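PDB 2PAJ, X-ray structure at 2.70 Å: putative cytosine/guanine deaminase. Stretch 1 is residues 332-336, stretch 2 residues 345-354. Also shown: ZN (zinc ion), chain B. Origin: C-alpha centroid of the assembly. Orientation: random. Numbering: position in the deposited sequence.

Stretch 1 (332-336) SIGVD
Stretch 2, residues 345-354: DMISEVHMTW

A strand end can be fastened to a helix without a single hydrogen bond passing between them, provided that branched and flexible apolar side chains fill the space where the two backbones come closest. The putative cytosine/guanine deaminase offers a compact example. Residues 332-333 close a strand that begins earlier in the chain, and 334-336 continue as loop in a still extended conformation, with phi/psi running from -115/143 at Ile333 through -148/166 at Gly334 to -137/117 at Val335. Against them lies a helix that starts at Met346 and continues beyond Trp354, its phi near -65° and psi mostly between -20° and -50°. The register is set by two pairs. CA of Ile333 lies 7.7 Å from CA of Val350. CA of Val335 lies 6.5 Å from CA of Glu349, so the extended chain draws nearer the helix as it passes toward Val335. Together the stretches bury 327 Å².

Ile333 contributes most, 92 Å². Its CA-to-CB bond points toward the helix, and the m, t rotamer (-62°, -176°) spreads its two branches over different helical residues. CG2 meets CE of Met346 at 3.5 Å, while CD1 lies 4.1 Å from CG2 of Val350 and 4.0 Å from OG1 of Thr353. That hydroxyl is not left without a partner: Thr353, chi1 -49° (m), donates from OG1 to O of Glu349 at 2.5 Å.

Val335, covering 71 Å², repeats the theme two residues on, also directed toward the helix. Its chi1 of -15° is off the usual wells. CG1 comes within 3.2 Å of CG of Glu349, a tight contact, and 3.8 Å of SD of Met346; CG2 lies 4.0 Å from N of Asp345. Ile333, Val335, Met346 and Glu349 are all buried, and a short branched valine offers methyls to the helix without polar groups needing partners. Between Ile333 and Val335, Gly334 has no side chain, and an ideal CB there would point away from the helix.

Met346 links the two apolar anchors. Its CA-to-CB bond runs sideways, but three successive m torsions (-82°, -57°, -72°) curl the chain so that its end approaches the other stretch, SD lying 4.0 Å from CG2 of Ile333. An unbranched, flexible side chain suits such a detour. The CA-to-CB bond of Glu349 points toward the extended segment, with chi1 -92°, chi2 -68° and chi3 -45°, its aliphatic portion packed on Val335. Its OE1 stands 3.0 Å from O of Gly334, but two acceptors meet there and the pair is not a hydrogen bond; OE2 is bonded elsewhere in the structure.

The helix start is secured by Asp345, chi1 60°, as N-cap. Its OD1 accepts from N of Ser348 at 2.9 Å and, weakly, from N of Ile347 at 3.3 Å, while OD2 receives OG of Ser348 at 2.7 Å. At the far end of the extended segment, Asp336 turns its CA-to-CB bond away from the helix, and its OD1 binds the ZN ion at 2.0 Å.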

# COMPACT_ATOMS: atom_id res chain seq x y z
N SER A 332 -2.67 -0.82 -9.63
CA SER A 332 -1.83 -0.46 -8.50
C SER A 332 -1.27 -1.74 -7.91
O SER A 332 -1.74 -2.83 -8.22
CB SER A 332 -2.62 0.32 -7.44
OG SER A 332 -3.63 -0.45 -6.82
N ILE A 333 -0.27 -1.61 -7.06
CA ILE A 333 0.34 -2.78 -6.46
C ILE A 333 0.16 -2.86 -4.95
O ILE A 333 0.17 -1.86 -4.24
CB ILE A 333 1.84 -2.84 -6.84
CG1 ILE A 333 1.96 -2.97 -8.35
CG2 ILE A 333 2.52 -4.03 -6.18
CD1 ILE A 333 3.36 -3.13 -8.83
N GLY A 334 -0.04 -4.08 -4.47
CA GLY A 334 -0.20 -4.29 -3.05
C GLY A 334 0.37 -5.64 -2.71
O GLY A 334 0.63 -6.45 -3.59
N VAL A 335 0.56 -5.88 -1.43
CA VAL A 335 1.08 -7.13 -0.90
C VAL A 335 0.15 -7.30 0.28
O VAL A 335 0.15 -6.45 1.16
CB VAL A 335 2.55 -6.95 -0.39
CG1 VAL A 335 3.10 -5.66 -0.93
CG2 VAL A 335 2.63 -6.93 1.14
N ASP A 336 -0.68 -8.34 0.33
CA ASP A 336 -1.57 -8.39 1.48
C ASP A 336 -1.35 -9.45 2.54
O ASP A 336 -1.17 -10.62 2.23
CB ASP A 336 -3.04 -8.42 1.04
CG ASP A 336 -3.46 -9.74 0.40
OD1 ASP A 336 -4.50 -10.29 0.82
OD2 ASP A 336 -2.78 -10.21 -0.54
N ASP A 345 6.66 -7.10 1.33
CA ASP A 345 7.38 -5.85 1.14
C ASP A 345 7.23 -5.50 -0.34
O ASP A 345 7.10 -6.39 -1.18
CB ASP A 345 8.86 -5.98 1.55
CG ASP A 345 9.62 -7.04 0.77
OD1 ASP A 345 10.24 -6.69 -0.25
OD2 ASP A 345 9.59 -8.22 1.19
N MET A 346 7.21 -4.21 -0.63
CA MET A 346 7.01 -3.76 -2.00
C MET A 346 8.09 -4.15 -2.99
O MET A 346 7.85 -4.16 -4.20
CB MET A 346 6.77 -2.25 -2.03
CG MET A 346 5.32 -1.83 -1.71
SD MET A 346 4.06 -2.55 -2.81
CE MET A 346 4.33 -1.66 -4.28
N ILE A 347 9.28 -4.48 -2.52
CA ILE A 347 10.33 -4.88 -3.45
C ILE A 347 10.12 -6.32 -3.94
O ILE A 347 10.18 -6.58 -5.14
CB ILE A 347 11.71 -4.66 -2.82
CG1 ILE A 347 12.11 -3.20 -3.04
CG2 ILE A 347 12.74 -5.58 -3.43
CD1 ILE A 347 13.17 -2.70 -2.12
N SER A 348 9.84 -7.23 -3.02
CA SER A 348 9.58 -8.61 -3.39
C SER A 348 8.40 -8.65 -4.34
O SER A 348 8.40 -9.41 -5.32
CB SER A 348 9.24 -9.44 -2.15
OG SER A 348 10.27 -9.37 -1.19
N GLU A 349 7.39 -7.83 -4.05
CA GLU A 349 6.17 -7.74 -4.84
C GLU A 349 6.39 -7.20 -6.24
O GLU A 349 5.89 -7.74 -7.22
CB GLU A 349 5.13 -6.88 -4.12
CG GLU A 349 4.19 -7.67 -3.22
CD GLU A 349 3.26 -8.57 -4.01
OE1 GLU A 349 2.70 -8.11 -5.03
OE2 GLU A 349 3.07 -9.74 -3.62
N VAL A 350 7.15 -6.12 -6.31
CA VAL A 350 7.46 -5.49 -7.58
C VAL A 350 8.31 -6.43 -8.45
O VAL A 350 8.17 -6.47 -9.67
CB VAL A 350 8.17 -4.14 -7.30
CG1 VAL A 350 9.11 -3.77 -8.41
CG2 VAL A 350 7.11 -3.07 -7.11
N HIS A 351 9.16 -7.21 -7.80
CA HIS A 351 10.01 -8.15 -8.50
C HIS A 351 9.18 -9.25 -9.14
O HIS A 351 9.42 -9.66 -10.28
CB HIS A 351 10.99 -8.77 -7.52
CG HIS A 351 12.03 -9.63 -8.17
ND1 HIS A 351 12.56 -10.74 -7.57
CD2 HIS A 351 12.68 -9.49 -9.35
CE1 HIS A 351 13.49 -11.27 -8.35
NE2 HIS A 351 13.58 -10.53 -9.43
N MET A 352 8.21 -9.75 -8.39
CA MET A 352 7.33 -10.80 -8.86
C MET A 352 6.42 -10.28 -9.98
O MET A 352 6.10 -11.00 -10.92
CB MET A 352 6.48 -11.32 -7.69
CG MET A 352 5.56 -12.49 -8.03
SD MET A 352 6.40 -14.05 -8.38
CE MET A 352 6.23 -14.14 -10.15
N THR A 353 6.01 -9.02 -9.85
CA THR A 353 5.15 -8.38 -10.83
C THR A 353 5.86 -8.31 -12.18
O THR A 353 5.31 -8.68 -13.21
CB THR A 353 4.79 -6.97 -10.39
OG1 THR A 353 4.34 -6.99 -9.04
CG2 THR A 353 3.69 -6.40 -11.26
N TRP A 354 7.09 -7.82 -12.15
CA TRP A 354 7.88 -7.70 -13.36
C TRP A 354 8.15 -9.05 -14.02
O TRP A 354 7.97 -9.20 -15.23
CB TRP A 354 9.21 -7.01 -13.05
CG TRP A 354 10.09 -6.84 -14.25
CD1 TRP A 354 9.83 -6.10 -15.38
CD2 TRP A 354 11.39 -7.39 -14.43
NE1 TRP A 354 10.90 -6.18 -16.25
CE2 TRP A 354 11.87 -6.96 -15.69
CE3 TRP A 354 12.20 -8.22 -13.64
CZ2 TRP A 354 13.13 -7.32 -16.18
CZ3 TRP A 354 13.44 -8.59 -14.13
CH2 TRP A 354 13.90 -8.13 -15.40
ZN ZN B . -6.32 -9.37 0.86